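Local coordinates for protein oxalate--CoA ligase (PDB 5IE2) that belongs to the AMP-binding (ANL) family of enzymes, with a large N-terminal part and a smaller C-terminal domain, and holds bound adenosine-5'-triphosphate, at residues F17-A22 / N30-R35; A22-G27 / K250-T255; Q438-G443 / N454-P459. All coordinates share one frame; numbering follows the deposited sequence.

Interaction 1 (F17-A22 / N30-R35)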
ATOM      1  N   PHE A  17      18.936  -6.812  18.180  1.00 16.20           N
ATOM      2  CA  PHE A  17      17.688  -7.076  18.914  1.00 16.07           C
ATOM      3  C   PHE A  17      17.245  -8.534  18.788  1.00 15.35           C
ATOM      4  O   PHE A  17      16.083  -8.825  18.464  1.00 15.53           O
ATOM      5  CB  PHE A  17      16.557  -6.179  18.395  1.00 16.65           C
ATOM      6  CG  PHE A  17      16.857  -4.704  18.524  1.00 18.66           C
ATOM      7  CD1 PHE A  17      16.974  -4.134  19.795  1.00 19.71           C
ATOM      8  CD2 PHE A  17      16.966  -3.892  17.381  1.00 19.26           C
ATOM      9  CE1 PHE A  17      17.262  -2.765  19.965  1.00 21.80           C
ATOM     10  CE2 PHE A  17      17.248  -2.500  17.525  1.00 19.90           C
ATOM     11  CZ  PHE A  17      17.356  -1.944  18.833  1.00 21.16           C
ATOM     12  N   PRO A  18      18.152  -9.470  19.105  1.00 15.47           N
ATOM     13  CA  PRO A  18      17.799 -10.856  18.762  1.00 14.71           C
ATOM     14  C   PRO A  18      16.595 -11.406  19.506  1.00 16.16           C
ATOM     15  O   PRO A  18      15.901 -12.241  18.914  1.00 15.61           O
ATOM     16  CB  PRO A  18      19.086 -11.673  19.161  1.00 14.21           C
ATOM     17  CG  PRO A  18      19.774 -10.789  20.244  1.00 17.08           C
ATOM     18  CD  PRO A  18      19.497  -9.346  19.710  1.00 17.20           C
ATOM     19  N   ASP A  19      16.386 -11.002  20.754  1.00 15.86           N
ATOM     20  CA  ASP A  19      15.322 -11.647  21.539  1.00 18.50           C
ATOM     21  C   ASP A  19      14.063 -10.729  21.605  1.00 21.92           C
ATOM     22  O   ASP A  19      13.120 -10.998  22.356  1.00 23.33           O
ATOM     23  CB  ASP A  19      15.876 -12.020  22.960  1.00 25.99           C
ATOM     24  CG  ASP A  19      15.568 -13.502  23.405  1.00 53.37           C
ATOM     25  OD1 ASP A  19      15.061 -14.331  22.608  1.00 50.44           O
ATOM     26  OD2 ASP A  19      15.815 -13.835  24.605  1.00 53.46           O
ATOM     27  N   ARG A  20      14.016  -9.645  20.827  1.00 18.95           N
ATOM     28  CA  ARG A  20      12.782  -8.850  20.760  1.00 19.06           C
ATOM     29  C   ARG A  20      11.822  -9.543  19.813  1.00 17.81           C
ATOM     30  O   ARG A  20      12.256 -10.175  18.831  1.00 15.21           O
ATOM     31  CB  ARG A  20      13.067  -7.429  20.265  1.00 23.06           C
ATOM     32  CG  ARG A  20      14.005  -6.664  21.214  1.00 25.85           C
ATOM     33  CD  ARG A  20      13.719  -5.189  21.117  1.00 28.94           C
ATOM     34  NE  ARG A  20      12.288  -4.987  21.328  1.00 32.48           N
ATOM     35  CZ  ARG A  20      11.740  -4.426  22.401  1.00 36.22           C
ATOM     36  NH1 ARG A  20      12.527  -3.954  23.359  1.00 35.92           N
ATOM     37  NH2 ARG A  20      10.391  -4.326  22.479  1.00 37.22           N
ATOM     38  N   ARG A  21      10.521  -9.379  20.057  1.00 17.39           N
ATOM     39  CA  ARG A  21       9.534  -9.948  19.165  1.00 18.01           C
ATOM     40  C   ARG A  21       9.617  -9.277  17.771  1.00 17.10           C
ATOM     41  O   ARG A  21       9.753  -8.042  17.671  1.00 16.38           O
ATOM     42  CB  ARG A  21       8.127  -9.766  19.766  1.00 18.33           C
ATOM     43  CG  ARG A  21       7.017 -10.513  19.003  1.00 18.45           C
ATOM     44  CD  ARG A  21       5.743 -10.615  19.877  1.00 22.28           C
ATOM     45  NE  ARG A  21       5.213  -9.291  20.132  1.00 25.02           N
ATOM     46  CZ  ARG A  21       4.351  -8.672  19.313  1.00 23.73           C
ATOM     47  NH1 ARG A  21       3.938  -9.255  18.176  1.00 21.56           N
ATOM     48  NH2 ARG A  21       3.904  -7.475  19.647  1.00 25.39           N
ATOM     49  N   ALA A  22       9.507 -10.114  16.728  1.00 15.58           N
ATOM     50  CA  ALA A  22       9.475  -9.651  15.349  1.00 15.30           C
ATOM     51  C   ALA A  22       8.099  -9.861  14.708  1.00 15.73           C
ATOM     52  O   ALA A  22       7.569  -8.952  14.086  1.00 17.17           O
ATOM     53  CB  ALA A  22      10.556 -10.381  14.519  1.00 13.80           C
ATOM     54  N   ASN A  30       4.813 -16.643  17.809  1.00 16.29           N
ATOM     55  CA  ASN A  30       5.467 -15.407  18.275  1.00 16.03           C
ATOM     56  C   ASN A  30       6.953 -15.591  18.004  1.00 20.51           C
ATOM     57  O   ASN A  30       7.642 -16.254  18.773  1.00 25.76           O
ATOM     58  CB  ASN A  30       5.254 -15.112  19.784  1.00 19.49           C
ATOM     59  CG  ASN A  30       3.823 -14.748  20.108  1.00 19.53           C
ATOM     60  OD1 ASN A  30       3.452 -13.579  20.053  1.00 18.70           O
ATOM     61  ND2 ASN A  30       2.999 -15.752  20.419  1.00 21.40           N
ATOM     62  N   LEU A  31       7.441 -15.053  16.896  1.00 16.97           N
ATOM     63  CA  LEU A  31       8.843 -15.251  16.512  1.00 14.10           C
ATOM     64  C   LEU A  31       9.664 -14.059  16.955  1.00 15.95           C
ATOM     65  O   LEU A  31       9.239 -12.935  16.757  1.00 14.04           O
ATOM     66  CB  LEU A  31       8.974 -15.404  14.994  1.00 15.34           C
ATOM     67  CG  LEU A  31       8.566 -16.760  14.367  1.00 18.04           C
ATOM     68  CD1 LEU A  31       7.165 -17.154  14.698  1.00 20.55           C
ATOM     69  CD2 LEU A  31       8.703 -16.628  12.841  1.00 18.60           C
ATOM     70  N   THR A  32      10.842 -14.300  17.518  1.00 13.54           N
ATOM     71  CA  THR A  32      11.802 -13.208  17.750  1.00 13.26           C
ATOM     72  C   THR A  32      12.579 -12.829  16.460  1.00 13.17           C
ATOM     73  O   THR A  32      12.529 -13.543  15.473  1.00 13.99           O
ATOM     74  CB  THR A  32      12.851 -13.593  18.792  1.00 15.40           C
ATOM     75  OG1 THR A  32      13.592 -14.704  18.273  1.00 16.47           O
ATOM     76  CG2 THR A  32      12.213 -13.958  20.138  1.00 18.01           C
ATOM     77  N   HIS A  33      13.302 -11.720  16.501  1.00 14.86           N
ATOM     78  CA  HIS A  33      14.126 -11.335  15.349  1.00 14.50           C
ATOM     79  C   HIS A  33      15.195 -12.378  15.057  1.00 14.49           C
ATOM     80  O   HIS A  33      15.439 -12.669  13.897  1.00 14.44           O
ATOM     81  CB  HIS A  33      14.751  -9.935  15.582  1.00 13.83           C
ATOM     82  CG  HIS A  33      13.762  -8.831  15.305  1.00 17.76           C
ATOM     83  ND1 HIS A  33      13.523  -8.376  14.029  1.00 17.59           N
ATOM     84  CD2 HIS A  33      12.895  -8.167  16.112  1.00 16.84           C
ATOM     85  CE1 HIS A  33      12.562  -7.468  14.059  1.00 17.58           C
ATOM     86  NE2 HIS A  33      12.186  -7.297  15.311  1.00 15.54           N
ATOM     87  N   ALA A  34      15.846 -12.954  16.073  1.00 14.57           N
ATOM     88  CA  ALA A  34      16.867 -13.955  15.757  1.00 13.81           C
ATOM     89  C   ALA A  34      16.272 -15.218  15.147  1.00 14.70           C
ATOM     90  O   ALA A  34      16.839 -15.833  14.221  1.00 15.53           O
ATOM     91  CB  ALA A  34      17.745 -14.338  17.031  1.00 12.85           C
ATOM     92  N   ARG A  35      15.123 -15.633  15.683  1.00 12.44           N
ATOM     93  CA  ARG A  35      14.497 -16.828  15.174  1.00 11.84           C
ATOM     94  C   ARG A  35      14.048 -16.615  13.710  1.00 15.32           C
ATOM     95  O   ARG A  35      14.206 -17.483  12.842  1.00 14.83           O
ATOM     96  CB  ARG A  35      13.304 -17.177  16.062  1.00 13.94           C
ATOM     97  CG  ARG A  35      12.428 -18.228  15.464  1.00 18.26           C
ATOM     98  CD  ARG A  35      13.072 -19.651  15.374  1.00 21.27           C
ATOM     99  NE  ARG A  35      12.007 -20.612  15.015  1.00 22.31           N
ATOM    100  CZ  ARG A  35      12.223 -21.857  14.574  1.00 23.49           C
ATOM    101  NH1 ARG A  35      13.483 -22.315  14.470  1.00 22.91           N
ATOM    102  NH2 ARG A  35      11.189 -22.645  14.250  1.00 23.15           N
TER
HETATM  103  O   HOH W   1      15.395 -15.464  20.136  1.00 25.69           O
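Three backbone hydrogen bonds tie the 17-22 loop and strand to 30-35. The shortest, A22 N to L31 O at 2.8 Å, belongs to the antiparallel hairpin of strands 21-25 and 29-32, in which R21 and T32 form a non-hydrogen-bonded pair. The other two hold the start of helix 33-50. P18 O receives A34 N at 2.9 Å in its carbonyl plane, on a lone pair, whereas R20 O receives H33 N at 3.0 Å nearly along the C=O axis. T32 is the N-cap: its OG1, placed between the backbone N and the carbonyl carbon (chi1 63°), accepts from R35 N at 3.1 Å. A water links this hydroxyl to D19, donating to D19 OD1 at 2.7 Å. Both oxygens that take the first-turn amides come from the type I turn running from F17 to R20.

Packing begins at the H33 imidazole. The A22 methyl sits squarely over the middle of one face, a CH-pi contact with CB 3.4 Å from the ring centroid, and NE2 of the same ring is anchored by A230 O. Farther out, P18 CB meets A34 CB at 3.7 Å. R21 crosses N30 obliquely, R21 CD 3.8 Å from N30 OD1, and its NH1 bonds to S24 OG and T233 OG1; N30 OD1 also bonds to S24.

The amides of H33, A34 and R35, which have no acceptor within their own helix, are thus all satisfied by 17-22 and T32; the water-linked carboxylate of D19 may add favourable electrostatics at the positive end of the helix.

Interaction 2 (A22-G27 / K250-T255)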
ATOM      1  N   ALA A  22       9.507 -10.114  16.728  1.00 15.58           N
ATOM      2  CA  ALA A  22       9.475  -9.651  15.349  1.00 15.30           C
ATOM      3  C   ALA A  22       8.099  -9.861  14.708  1.00 15.73           C
ATOM      4  O   ALA A  22       7.569  -8.952  14.086  1.00 17.17           O
ATOM      5  CB  ALA A  22      10.556 -10.381  14.519  1.00 13.80           C
ATOM      6  N   LEU A  23       7.551 -11.079  14.807  1.00 14.13           N
ATOM      7  CA  LEU A  23       6.396 -11.472  13.993  1.00 15.06           C
ATOM      8  C   LEU A  23       5.516 -12.446  14.774  1.00 17.26           C
ATOM      9  O   LEU A  23       5.989 -13.510  15.213  1.00 18.12           O
ATOM     10  CB  LEU A  23       6.872 -12.135  12.680  1.00 16.86           C
ATOM     11  CG  LEU A  23       5.758 -12.495  11.672  1.00 19.31           C
ATOM     12  CD1 LEU A  23       5.152 -11.234  11.156  1.00 21.89           C
ATOM     13  CD2 LEU A  23       6.406 -13.242  10.457  1.00 25.58           C
ATOM     14  N   SER A  24       4.249 -12.075  14.956  1.00 16.51           N
ATOM     15  CA  SER A  24       3.266 -12.934  15.617  1.00 16.93           C
ATOM     16  C   SER A  24       2.151 -13.213  14.661  1.00 17.69           C
ATOM     17  O   SER A  24       1.906 -12.435  13.724  1.00 15.07           O
ATOM     18  CB  SER A  24       2.681 -12.269  16.879  1.00 17.74           C
ATOM     19  OG  SER A  24       3.676 -12.087  17.849  1.00 17.77           O
ATOM     20  N   VAL A  25       1.533 -14.383  14.839  1.00 14.45           N
ATOM     21  CA  VAL A  25       0.253 -14.691  14.213  1.00 13.17           C
ATOM     22  C   VAL A  25      -0.694 -14.811  15.382  1.00 16.62           C
ATOM     23  O   VAL A  25      -0.421 -15.596  16.304  1.00 18.32           O
ATOM     24  CB  VAL A  25       0.308 -15.993  13.401  1.00 16.24           C
ATOM     25  CG1 VAL A  25      -1.116 -16.401  12.953  1.00 18.87           C
ATOM     26  CG2 VAL A  25       1.282 -15.846  12.225  1.00 18.60           C
ATOM     27  N   SER A  26      -1.714 -13.951  15.419  1.00 16.16           N
ATOM     28  CA  SER A  26      -2.598 -13.847  16.585  1.00 17.75           C
ATOM     29  C   SER A  26      -3.060 -15.247  17.057  1.00 19.06           C
ATOM     30  O   SER A  26      -3.621 -16.035  16.285  1.00 17.26           O
ATOM     31  CB  SER A  26      -3.834 -12.994  16.268  1.00 20.01           C
ATOM     32  OG  SER A  26      -4.683 -12.891  17.428  1.00 20.13           O
ATOM     33  N   GLY A  27      -2.788 -15.522  18.316  1.00 19.29           N
ATOM     34  CA  GLY A  27      -3.229 -16.750  18.992  1.00 19.49           C
ATOM     35  C   GLY A  27      -2.331 -17.939  18.735  1.00 20.25           C
ATOM     36  O   GLY A  27      -2.584 -19.029  19.261  1.00 20.85           O
ATOM     37  N   LYS A 250      -4.724  -4.670  21.139  1.00 16.03           N
ATOM     38  CA  LYS A 250      -4.462  -4.633  22.584  1.00 16.23           C
ATOM     39  C   LYS A 250      -3.530  -5.735  23.022  1.00 16.23           C
ATOM     40  O   LYS A 250      -2.530  -5.483  23.715  1.00 19.23           O
ATOM     41  CB  LYS A 250      -5.773  -4.745  23.401  1.00 16.81           C
ATOM     42  CG  LYS A 250      -6.653  -3.571  23.252  1.00 20.75           C
ATOM     43  CD  LYS A 250      -7.959  -3.909  24.035  1.00 42.03           C
ATOM     44  CE  LYS A 250      -9.151  -3.283  23.406  1.00 43.36           C
ATOM     45  NZ  LYS A 250     -10.299  -3.349  24.383  1.00 43.82           N
ATOM     46  N   LYS A 251      -3.857  -6.966  22.620  1.00 16.63           N
ATOM     47  CA  LYS A 251      -3.156  -8.117  23.142  1.00 17.47           C
ATOM     48  C   LYS A 251      -1.667  -8.082  22.785  1.00 19.42           C
ATOM     49  O   LYS A 251      -0.832  -8.524  23.536  1.00 17.36           O
ATOM     50  CB  LYS A 251      -3.767  -9.395  22.570  1.00 17.10           C
ATOM     51  CG  LYS A 251      -3.040 -10.674  22.955  1.00 17.66           C
ATOM     52  CD  LYS A 251      -3.847 -11.889  22.452  1.00 20.50           C
ATOM     53  CE  LYS A 251      -3.051 -13.194  22.713  1.00 19.72           C
ATOM     54  NZ  LYS A 251      -3.733 -14.439  22.195  1.00 20.36           N
ATOM     55  N   TYR A 252      -1.361  -7.562  21.592  1.00 16.66           N
ATOM     56  CA  TYR A 252       0.020  -7.532  21.152  1.00 15.14           C
ATOM     57  C   TYR A 252       0.642  -6.146  21.265  1.00 18.19           C
ATOM     58  O   TYR A 252       1.659  -5.888  20.617  1.00 21.08           O
ATOM     59  CB  TYR A 252       0.111  -8.089  19.712  1.00 15.67           C
ATOM     60  CG  TYR A 252      -0.273  -9.572  19.692  1.00 14.63           C
ATOM     61  CD1 TYR A 252       0.672 -10.559  20.050  1.00 17.34           C
ATOM     62  CD2 TYR A 252      -1.574  -9.965  19.405  1.00 15.36           C
ATOM     63  CE1 TYR A 252       0.332 -11.926  20.043  1.00 16.77           C
ATOM     64  CE2 TYR A 252      -1.953 -11.336  19.427  1.00 17.50           C
ATOM     65  CZ  TYR A 252      -1.016 -12.294  19.801  1.00 18.77           C
ATOM     66  OH  TYR A 252      -1.392 -13.651  19.834  1.00 19.71           O
ATOM     67  N   ASN A 253       0.095  -5.310  22.140  1.00 16.73           N
ATOM     68  CA  ASN A 253       0.774  -4.068  22.595  1.00 19.11           C
ATOM     69  C   ASN A 253       1.062  -3.106  21.445  1.00 16.71           C
ATOM     70  O   ASN A 253       2.121  -2.490  21.404  1.00 15.56           O
ATOM     71  CB  ASN A 253       2.092  -4.377  23.303  1.00 23.76           C
ATOM     72  CG  ASN A 253       1.893  -5.368  24.448  1.00 30.09           C
ATOM     73  OD1 ASN A 253       0.923  -5.274  25.158  1.00 29.16           O
ATOM     74  ND2 ASN A 253       2.797  -6.320  24.591  1.00 33.71           N
ATOM     75  N   ALA A 254       0.134  -3.012  20.528  1.00 16.64           N
ATOM     76  CA  ALA A 254       0.337  -2.136  19.346  1.00 17.68           C
ATOM     77  C   ALA A 254       0.494  -0.676  19.743  1.00 19.35           C
ATOM     78  O   ALA A 254      -0.101  -0.200  20.727  1.00 17.97           O
ATOM     79  CB  ALA A 254      -0.820  -2.241  18.379  1.00 16.00           C
ATOM     80  N   THR A 255       1.307   0.027  18.945  1.00 16.19           N
ATOM     81  CA  THR A 255       1.579   1.436  19.172  1.00 16.14           C
ATOM     82  C   THR A 255       1.163   2.275  17.967  1.00 15.82           C
ATOM     83  O   THR A 255       1.217   3.511  18.042  1.00 16.65           O
ATOM     84  CB  THR A 255       3.076   1.699  19.435  1.00 16.91           C
ATOM     85  OG1 THR A 255       3.835   1.202  18.330  1.00 16.92           O
ATOM     86  CG2 THR A 255       3.553   0.986  20.747  1.00 17.04           C
TER
HETATM   87  O   HOH W   2      -5.298 -13.921  19.889  1.00 20.36           O
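The phenol of Y252 connects strand 21-25 and the turn after it with the end of helix 242-251, which stops in a Schellman motif with N253, at positive phi, as its C-prime residue. Y252 OH accepts the backbone N-H of G27 in an almost straight bond, 2.8 Å from G27 N with 176° at the hydrogen; the donor lies at the ring edge, near its plane. Around the ring, CE1 approaches S24 CB at 4.0 Å and CE2 approaches S26 OG at 3.7 Å, so two serines two positions apart on the strand side meet different ortho carbons of the phenol.

Y252 is the first residue past the helix; with CG anti to the carbonyl carbon (chi1 -65°) its ring is directed at 24-27, while N253 N bonds back to K250 O. One face of the ring is lined by its neighbour K251, whose CG lies 3.7 Å above the ring plane. Behind the serines stand further partners: S26 OG bonds to D248, and T233 of strand 231-234 packs against both S24 and Y252. Deeper along the strand, A22 and L23 both face L31 in a classic beta bulge.

The K251 chain runs fully extended alongside the phenol, and its ammonium reaches a water that accepts from NZ at 2.8 Å and itself donates to S26 OG at 2.7 Å.

Interaction 3 (Q438-G443 / N454-P459)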
ATOM      1  N   GLN A 438     -20.662   6.356   2.466  1.00 28.35           N
ATOM      2  CA  GLN A 438     -19.573   6.349   1.501  1.00 29.12           C
ATOM      3  C   GLN A 438     -19.910   7.196   0.275  1.00 30.40           C
ATOM      4  O   GLN A 438     -21.071   7.357  -0.063  1.00 28.84           O
ATOM      5  CB  GLN A 438     -19.212   4.918   1.072  1.00 30.53           C
ATOM      6  CG  GLN A 438     -17.996   4.848   0.132  1.00 31.35           C
ATOM      7  CD  GLN A 438     -16.671   5.374   0.771  1.00 39.71           C
ATOM      8  OE1 GLN A 438     -16.415   6.598   0.824  1.00 35.83           O
ATOM      9  NE2 GLN A 438     -15.814   4.429   1.227  1.00 38.78           N
ATOM     10  N   GLY A 439     -18.916   7.768  -0.392  1.00 30.55           N
ATOM     11  CA  GLY A 439     -19.234   8.584  -1.577  1.00 31.27           C
ATOM     12  C   GLY A 439     -18.082   8.694  -2.563  1.00 33.74           C
ATOM     13  O   GLY A 439     -16.917   8.685  -2.134  1.00 34.15           O
ATOM     14  N   VAL A 440     -18.374   8.822  -3.862  1.00 31.55           N
ATOM     15  CA  VAL A 440     -17.300   8.910  -4.851  1.00 30.65           C
ATOM     16  C   VAL A 440     -17.764   9.788  -6.007  1.00 31.57           C
ATOM     17  O   VAL A 440     -18.877   9.618  -6.526  1.00 32.24           O
ATOM     18  CB  VAL A 440     -16.849   7.508  -5.410  1.00 31.14           C
ATOM     19  CG1 VAL A 440     -18.039   6.781  -6.025  1.00 33.44           C
ATOM     20  CG2 VAL A 440     -15.725   7.654  -6.455  1.00 29.88           C
ATOM     21  N   ALA A 441     -16.944  10.765  -6.382  1.00 28.87           N
ATOM     22  CA  ALA A 441     -17.264  11.628  -7.521  1.00 29.33           C
ATOM     23  C   ALA A 441     -16.493  11.181  -8.740  1.00 30.77           C
ATOM     24  O   ALA A 441     -15.419  10.605  -8.592  1.00 29.83           O
ATOM     25  CB  ALA A 441     -16.943  13.117  -7.213  1.00 31.09           C
ATOM     26  N   PHE A 442     -16.995  11.506  -9.937  1.00 31.34           N
ATOM     27  CA  PHE A 442     -16.372  11.023 -11.169  1.00 32.14           C
ATOM     28  C   PHE A 442     -16.837  11.822 -12.375  1.00 33.95           C
ATOM     29  O   PHE A 442     -17.929  12.413 -12.375  1.00 34.52           O
ATOM     30  CB  PHE A 442     -16.655   9.512 -11.373  1.00 31.96           C
ATOM     31  CG  PHE A 442     -18.129   9.144 -11.393  1.00 33.67           C
ATOM     32  CD1 PHE A 442     -18.837   9.173 -12.583  1.00 34.46           C
ATOM     33  CD2 PHE A 442     -18.780   8.729 -10.242  1.00 34.13           C
ATOM     34  CE1 PHE A 442     -20.187   8.824 -12.622  1.00 36.69           C
ATOM     35  CE2 PHE A 442     -20.128   8.373 -10.274  1.00 35.32           C
ATOM     36  CZ  PHE A 442     -20.830   8.435 -11.470  1.00 37.07           C
ATOM     37  N   GLY A 443     -15.991  11.866 -13.410  1.00 34.96           N
ATOM     38  CA  GLY A 443     -16.290  12.629 -14.609  1.00 36.85           C
ATOM     39  C   GLY A 443     -17.119  11.796 -15.582  1.00 40.84           C
ATOM     40  O   GLY A 443     -17.036  10.577 -15.597  1.00 42.36           O
ATOM     41  N   ASN A 454     -20.429  13.847 -11.934  1.00 33.59           N
ATOM     42  CA  ASN A 454     -21.468  13.065 -11.276  1.00 34.72           C
ATOM     43  C   ASN A 454     -20.899  12.450 -10.000  1.00 33.20           C
ATOM     44  O   ASN A 454     -19.702  12.526  -9.753  1.00 34.10           O
ATOM     45  CB  ASN A 454     -21.980  11.956 -12.188  1.00 37.00           C
ATOM     46  CG  ASN A 454     -22.918  12.444 -13.272  1.00 39.28           C
ATOM     47  OD1 ASN A 454     -23.079  13.639 -13.522  1.00 40.82           O
ATOM     48  ND2 ASN A 454     -23.550  11.498 -13.925  1.00 40.27           N
ATOM     49  N   CYS A 455     -21.737  11.821  -9.189  1.00 30.45           N
ATOM     50  CA  CYS A 455     -21.223  11.106  -8.043  1.00 31.05           C
ATOM     51  C   CYS A 455     -22.145   9.921  -7.682  1.00 32.78           C
ATOM     52  O   CYS A 455     -23.256   9.845  -8.185  1.00 35.70           O
ATOM     53  CB  CYS A 455     -21.078  12.050  -6.852  1.00 29.93           C
ATOM     54  SG  CYS A 455     -22.648  12.544  -6.077  1.00 32.49           S
ATOM     55  N   ALA A 456     -21.664   9.025  -6.825  1.00 33.48           N
ATOM     56  CA  ALA A 456     -22.473   7.948  -6.242  1.00 33.79           C
ATOM     57  C   ALA A 456     -22.280   7.939  -4.741  1.00 34.99           C
ATOM     58  O   ALA A 456     -21.143   8.155  -4.239  1.00 33.96           O
ATOM     59  CB  ALA A 456     -22.080   6.597  -6.852  1.00 33.72           C
ATOM     60  N   VAL A 457     -23.360   7.719  -4.007  1.00 32.64           N
ATOM     61  CA  VAL A 457     -23.255   7.648  -2.565  1.00 34.96           C
ATOM     62  C   VAL A 457     -23.945   6.387  -2.034  1.00 35.66           C
ATOM     63  O   VAL A 457     -24.924   5.891  -2.615  1.00 33.72           O
ATOM     64  CB  VAL A 457     -23.883   8.898  -1.852  1.00 33.75           C
ATOM     65  CG1 VAL A 457     -23.204  10.165  -2.273  1.00 34.14           C
ATOM     66  CG2 VAL A 457     -25.320   9.006  -2.174  1.00 36.04           C
ATOM     67  N   ILE A 458     -23.401   5.884  -0.936  1.00 35.47           N
ATOM     68  CA  ILE A 458     -24.032   4.894  -0.086  1.00 34.72           C
ATOM     69  C   ILE A 458     -24.561   5.562   1.162  1.00 36.29           C
ATOM     70  O   ILE A 458     -23.772   6.155   1.952  1.00 37.76           O
ATOM     71  CB  ILE A 458     -23.028   3.796   0.318  1.00 34.93           C
ATOM     72  CG1 ILE A 458     -22.488   3.096  -0.917  1.00 34.99           C
ATOM     73  CG2 ILE A 458     -23.669   2.808   1.285  1.00 35.54           C
ATOM     74  CD1 ILE A 458     -21.398   2.092  -0.584  1.00 35.81           C
ATOM     75  N   PRO A 459     -25.898   5.495   1.355  1.00 37.69           N
ATOM     76  CA  PRO A 459     -26.521   6.071   2.544  1.00 36.28           C
ATOM     77  C   PRO A 459     -26.221   5.222   3.774  1.00 34.98           C
ATOM     78  O   PRO A 459     -25.879   4.036   3.654  1.00 35.10           O
ATOM     79  CB  PRO A 459     -28.027   6.117   2.187  1.00 39.44           C
ATOM     80  CG  PRO A 459     -28.201   5.170   1.063  1.00 41.02           C
ATOM     81  CD  PRO A 459     -26.882   4.993   0.372  1.00 40.12           C
TER
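F442 and A456 lie at the apolar heart of this strand pair, on the face they share with V440. With CG between the backbone N and the carbonyl carbon (chi1 57°), the phenyl ring of F442 folds across the neighbouring strand. Its CE1 touches N454 CB at 3.6 Å, its CE2 comes within 4.3 Å of A456 CB, and N454 O lies over one ring face, offset toward the rim. V440 CG1 reaches the same A456 methyl at 4.1 Å. Helix 503-510 packs onto this side through V506, A507 and F510. On the reverse face A441 and C455 sit CB to CB at 4.3 Å beneath V426 and L430 of helix 423-430, and G439, lacking a side chain, lies opposite V457.

The two segments are neighbouring strands of an antiparallel hairpin, 436-446 with 450-459, in the small C-terminal domain of this AMP-binding enzyme; strand 487-489 runs parallel along the other edge of 450-459. Three hydrogen-bonded pairs, Q438 with I458, V440 with A456 and F442 with N454, each carry two backbone bonds. N454 N to F442 O is the straightest, 2.9 Å with 174° at the hydrogen.

Farther out, A441 N bonds to D427 and A441 O to R503, so polar groups of both flanking helices grip this strand. At the far end Q438 starts extended and then bends at chi2 (62°), swinging its amide back so that OE1 accepts G439 N at 3.0 Å, while NE2 bonds to Q265 of the large N-terminal part.

In the fold
From the N terminus, interaction 1 comes first and closes a short loop, the hairpin of strands 21-25 and 29-32 together with the start of helix 33-50. Interaction 2 begins within that loop, at the shared A22, and leaves it for 250-255, spanning 222 intervening residues; the two contacts therefore cross along the chain. They also touch in space, where N30 OD1 packs 3.5 Å from Y252 CE1, so the hairpin meets the residue that follows helix 242-251. Interaction 3 follows in series and closes another hairpin, in the small C-terminal domain. Its centre lies about 46 Å from that of interaction 1 and about 37 Å from that of interaction 2.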